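Local atomic coordinates of membrane protein (Acinetobacter baumannii AB307-0294, PDB entry 5DL5), a protein that forms a beta-barrel channel of the OprD porin family in the outer membrane and probably admits small solutes, including antibiotics, to the cell. Residues 391-403 and 414-426. Sequence-based numbering, arbitrary orientation.
Sequences KDASLRIRNSYYR and GDTNEWRIFLDIP. With C8E ((hydroxyethyloxy)tri(ethyloxy)octane), chain B.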
# COMPACT_ATOMS: atom_id res chain seq x y z
N LYS A 391 14.11 -21.11 4.80
CA LYS A 391 14.21 -20.31 3.59
C LYS A 391 13.06 -19.42 3.33
O LYS A 391 11.94 -19.83 3.49
CB LYS A 391 14.49 -21.22 2.39
CG LYS A 391 15.07 -20.44 1.24
CD LYS A 391 15.53 -21.40 0.15
CE LYS A 391 15.22 -20.78 -1.19
NZ LYS A 391 13.74 -20.67 -1.32
N ASP A 392 13.37 -18.16 2.98
CA ASP A 392 12.49 -17.04 2.79
C ASP A 392 11.89 -16.45 4.04
O ASP A 392 11.22 -15.48 3.92
CB ASP A 392 11.32 -17.21 1.79
CG ASP A 392 11.74 -17.78 0.44
OD1 ASP A 392 12.93 -17.66 0.04
OD2 ASP A 392 10.82 -18.38 -0.21
N ALA A 393 12.13 -16.98 5.21
CA ALA A 393 11.81 -16.20 6.39
C ALA A 393 12.64 -14.91 6.40
O ALA A 393 13.78 -14.86 5.89
CB ALA A 393 12.08 -17.03 7.66
N SER A 394 12.07 -13.84 6.93
CA SER A 394 12.75 -12.58 7.05
C SER A 394 12.47 -11.78 8.28
O SER A 394 11.31 -11.83 8.83
CB SER A 394 12.42 -11.67 5.88
OG SER A 394 11.04 -11.42 5.76
N LEU A 395 13.45 -10.91 8.59
CA LEU A 395 13.34 -9.98 9.69
C LEU A 395 13.64 -8.56 9.17
O LEU A 395 14.60 -8.38 8.44
CB LEU A 395 14.19 -10.49 10.79
CG LEU A 395 14.35 -9.51 11.96
CD1 LEU A 395 12.99 -9.42 12.67
CD2 LEU A 395 15.40 -9.99 12.89
N ARG A 396 12.75 -7.57 9.44
CA ARG A 396 12.84 -6.18 8.93
C ARG A 396 12.83 -5.39 10.19
O ARG A 396 11.91 -5.58 11.02
CB ARG A 396 11.58 -5.70 8.25
CG ARG A 396 11.50 -6.18 6.88
CD ARG A 396 10.44 -5.51 6.02
NE ARG A 396 9.09 -5.39 6.58
CZ ARG A 396 8.14 -6.33 6.72
NH1 ARG A 396 8.36 -7.61 6.53
NH2 ARG A 396 6.94 -5.97 7.15
N ILE A 397 13.82 -4.52 10.38
CA ILE A 397 13.90 -3.62 11.50
C ILE A 397 14.03 -2.24 10.84
O ILE A 397 14.91 -2.03 10.04
CB ILE A 397 15.12 -3.80 12.40
CG1 ILE A 397 15.08 -5.07 13.18
CG2 ILE A 397 15.16 -2.67 13.42
CD1 ILE A 397 15.16 -6.29 12.30
N ARG A 398 13.16 -1.32 11.19
CA ARG A 398 13.17 -0.05 10.55
C ARG A 398 12.87 1.05 11.54
O ARG A 398 12.12 0.87 12.53
CB ARG A 398 12.25 -0.02 9.34
CG ARG A 398 10.81 -0.02 9.54
CD ARG A 398 9.97 0.09 8.26
NE ARG A 398 9.33 1.39 8.14
CZ ARG A 398 8.51 1.73 7.13
NH1 ARG A 398 8.23 0.86 6.17
NH2 ARG A 398 8.08 2.96 7.01
N ASN A 399 13.51 2.19 11.31
CA ASN A 399 13.33 3.37 12.14
C ASN A 399 13.21 4.66 11.30
O ASN A 399 13.92 4.82 10.26
CB ASN A 399 14.51 3.49 13.07
CG ASN A 399 14.50 4.81 13.86
OD1 ASN A 399 15.27 5.77 13.58
ND2 ASN A 399 13.65 4.88 14.84
N SER A 400 12.30 5.54 11.74
CA SER A 400 12.10 6.87 11.20
C SER A 400 12.24 7.90 12.26
O SER A 400 11.56 7.84 13.34
CB SER A 400 10.75 7.00 10.55
OG SER A 400 10.83 6.31 9.37
N TYR A 401 13.12 8.86 12.00
CA TYR A 401 13.21 10.04 12.85
C TYR A 401 12.52 11.19 12.02
O TYR A 401 12.98 11.52 10.91
CB TYR A 401 14.68 10.30 13.33
CG TYR A 401 14.97 11.69 13.97
CD1 TYR A 401 15.36 12.74 13.16
CD2 TYR A 401 14.95 11.92 15.35
CE1 TYR A 401 15.63 14.01 13.62
CE2 TYR A 401 15.27 13.22 15.85
CZ TYR A 401 15.57 14.27 14.94
OH TYR A 401 15.91 15.60 15.26
N TYR A 402 11.36 11.67 12.51
CA TYR A 402 10.53 12.52 11.76
C TYR A 402 10.29 13.83 12.48
O TYR A 402 9.99 13.81 13.68
CB TYR A 402 9.22 11.84 11.44
CG TYR A 402 8.18 12.73 10.81
CD1 TYR A 402 8.16 12.94 9.43
CD2 TYR A 402 7.24 13.39 11.59
CE1 TYR A 402 7.23 13.74 8.82
CE2 TYR A 402 6.32 14.27 11.02
CZ TYR A 402 6.30 14.42 9.62
OH TYR A 402 5.42 15.23 9.00
N ARG A 403 10.44 14.96 11.76
CA ARG A 403 10.21 16.25 12.34
C ARG A 403 9.42 17.15 11.39
O ARG A 403 9.63 17.09 10.23
CB ARG A 403 11.55 16.96 12.71
CG ARG A 403 12.37 16.33 13.85
CD ARG A 403 11.67 16.27 15.19
NE ARG A 403 12.44 15.52 16.22
CZ ARG A 403 12.43 14.19 16.42
NH1 ARG A 403 11.72 13.37 15.67
NH2 ARG A 403 13.14 13.67 17.42
N GLY A 414 3.06 14.69 13.23
CA GLY A 414 3.63 15.30 14.45
C GLY A 414 5.06 14.75 14.64
O GLY A 414 5.36 13.67 14.11
N ASP A 415 5.92 15.47 15.40
CA ASP A 415 7.27 14.98 15.59
C ASP A 415 7.25 13.57 16.21
O ASP A 415 6.52 13.37 17.21
CB ASP A 415 8.06 15.87 16.52
CG ASP A 415 8.35 17.23 15.94
OD1 ASP A 415 8.02 17.54 14.81
OD2 ASP A 415 9.00 17.97 16.62
N THR A 416 8.09 12.66 15.71
CA THR A 416 8.03 11.24 16.02
C THR A 416 9.33 10.52 15.75
O THR A 416 10.00 10.80 14.76
CB THR A 416 7.00 10.53 15.06
OG1 THR A 416 5.69 11.05 15.31
CG2 THR A 416 6.98 9.02 15.22
N ASN A 417 9.61 9.57 16.62
CA ASN A 417 10.58 8.55 16.47
C ASN A 417 9.74 7.27 16.39
O ASN A 417 9.14 6.86 17.39
CB ASN A 417 11.51 8.55 17.73
CG ASN A 417 12.19 9.96 17.96
OD1 ASN A 417 12.25 10.83 17.06
ND2 ASN A 417 12.67 10.20 19.17
N GLU A 418 9.85 6.59 15.30
CA GLU A 418 9.05 5.41 14.99
C GLU A 418 9.98 4.24 14.90
O GLU A 418 11.02 4.34 14.26
CB GLU A 418 8.33 5.49 13.66
CG GLU A 418 7.52 4.19 13.34
CD GLU A 418 6.68 4.21 12.05
OE1 GLU A 418 7.22 4.18 10.98
OE2 GLU A 418 5.42 4.17 12.10
N TRP A 419 9.61 3.12 15.49
CA TRP A 419 10.29 1.84 15.15
C TRP A 419 9.26 0.83 14.66
O TRP A 419 8.17 0.75 15.29
CB TRP A 419 10.89 1.22 16.37
CG TRP A 419 12.14 1.88 16.79
CD1 TRP A 419 12.24 2.87 17.70
CD2 TRP A 419 13.48 1.52 16.41
NE1 TRP A 419 13.53 3.21 17.85
CE2 TRP A 419 14.33 2.41 17.09
CE3 TRP A 419 14.04 0.56 15.56
CZ2 TRP A 419 15.74 2.36 16.97
CZ3 TRP A 419 15.44 0.54 15.37
CH2 TRP A 419 16.27 1.44 16.09
N ARG A 420 9.66 0.00 13.70
CA ARG A 420 8.84 -1.15 13.22
C ARG A 420 9.71 -2.33 13.08
O ARG A 420 10.80 -2.26 12.51
CB ARG A 420 8.14 -1.00 11.89
CG ARG A 420 7.40 0.27 11.69
CD ARG A 420 6.65 0.23 10.34
NE ARG A 420 6.12 1.55 10.16
CZ ARG A 420 5.54 2.01 9.03
NH1 ARG A 420 5.27 1.22 7.96
NH2 ARG A 420 5.21 3.28 8.98
N ILE A 421 9.23 -3.45 13.63
CA ILE A 421 9.93 -4.68 13.46
C ILE A 421 8.89 -5.76 13.04
O ILE A 421 7.81 -5.89 13.76
CB ILE A 421 10.58 -5.09 14.77
CG1 ILE A 421 11.49 -3.96 15.27
CG2 ILE A 421 11.33 -6.40 14.62
CD1 ILE A 421 12.01 -4.17 16.65
N PHE A 422 9.28 -6.59 12.03
CA PHE A 422 8.42 -7.61 11.50
C PHE A 422 9.23 -8.84 11.23
O PHE A 422 10.20 -8.76 10.51
CB PHE A 422 7.75 -7.14 10.19
CG PHE A 422 6.64 -6.14 10.41
CD1 PHE A 422 5.34 -6.58 10.85
CD2 PHE A 422 6.84 -4.78 10.19
CE1 PHE A 422 4.30 -5.67 11.06
CE2 PHE A 422 5.77 -3.87 10.43
CZ PHE A 422 4.51 -4.33 10.92
N LEU A 423 8.83 -9.92 11.85
CA LEU A 423 9.28 -11.26 11.52
C LEU A 423 8.19 -12.00 10.70
O LEU A 423 7.08 -12.21 11.21
CB LEU A 423 9.51 -12.04 12.84
CG LEU A 423 9.83 -13.52 12.74
CD1 LEU A 423 11.12 -13.60 11.96
CD2 LEU A 423 9.97 -14.24 14.10
N ASP A 424 8.54 -12.42 9.49
CA ASP A 424 7.63 -13.07 8.51
C ASP A 424 8.19 -14.43 8.27
O ASP A 424 9.33 -14.56 7.82
CB ASP A 424 7.65 -12.30 7.18
CG ASP A 424 6.79 -11.04 7.22
OD1 ASP A 424 6.14 -10.80 8.27
OD2 ASP A 424 6.80 -10.22 6.23
N ILE A 425 7.42 -15.45 8.59
CA ILE A 425 7.78 -16.84 8.37
C ILE A 425 6.74 -17.51 7.39
O ILE A 425 5.59 -17.93 7.82
CB ILE A 425 7.83 -17.60 9.65
CG1 ILE A 425 8.86 -16.93 10.59
CG2 ILE A 425 8.25 -19.04 9.38
CD1 ILE A 425 8.88 -17.49 11.97
N PRO A 426 7.14 -17.63 6.11
CA PRO A 426 6.26 -18.24 5.11
C PRO A 426 6.30 -19.73 5.15
O PRO A 426 7.36 -20.31 5.34
CB PRO A 426 6.80 -17.63 3.79
CG PRO A 426 8.29 -17.50 4.04
CD PRO A 426 8.38 -17.09 5.50
C6 C8E B . -7.62 4.54 14.74
C7 C8E B . -6.17 4.20 15.20
C8 C8E B . -5.31 5.40 15.68
O9 C8E B . -3.88 5.30 15.36
C10 C8E B . -3.54 6.45 14.58
C11 C8E B . -3.84 6.19 13.10
O12 C8E B . -3.11 7.05 12.26
C13 C8E B . -1.68 6.94 12.29
C14 C8E B . -1.19 6.02 11.20
O15 C8E B . -0.15 6.57 10.39
C16 C8E B . -0.35 7.83 9.74
C17 C8E B . 0.43 7.71 8.44
O18 C8E B . 1.53 6.78 8.71
C19 C8E B . 1.86 5.91 7.62
C20 C8E B . 3.10 5.12 8.00
O21 C8E B . 3.78 4.38 6.94
O HOH W 1 9.96 -9.26 7.77
O HOH W 2 3.24 15.95 10.67
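Arg398 and Arg420 illustrate how two like charges can stack on what is probably the inner, channel-facing side of a barrel wall: their guanidinium groups lie flat on each other, planes 10° apart and centres 3.6 Å apart. On Arg398, CB rests near the carbonyl O of Arg420. CG, set between backbone N and carbonyl carbon (chi1 72°), meets CB of Arg420 at 3.7 Å, and CD runs beside the CD of that residue. A bend at chi3 swings NE to the same CD, and beyond it CZ and NH2 settle on the Arg420 guanidinium, NH2 standing 3.4 Å from its CZ; NH1 lies beside Arg420 NH1, two donors with no bond between them. Glu418 lies among these arginines and its negative charge probably offsets theirs: OE1 takes Arg420 NH2 at 3.0 Å through the syn lone pair while OE2 pairs with Arg41. The terminal hydroxyl oxygen O21 of the detergent C8E accepts from Arg420 NH2 (2.7 Å, nearly straight at 169°). All this hangs on an antiparallel hairpin of strands 394-404 and 416-428, the latter closing the barrel against strand 29-43. The largely polar face with Arg396, Arg398, Glu418, Arg420 and Asp424 alternates residue by residue with the other, where Leu395, Ile397, Ile421 and Leu423 form an apolar surface consistent with lipid contact. There Asn399 CB sits over the six-membered ring of Trp419, 3.8 Å from its centroid, and Ile397 CG2 reaches the ring's edge. Back among the charges, the Arg396 guanidinium lies over CB of Phe422, almost parallel to the ring plane, while NH1 bonds Asp424 OD2 at 3.1 Å from above the carboxylate plane; OD1 pairs with Arg35.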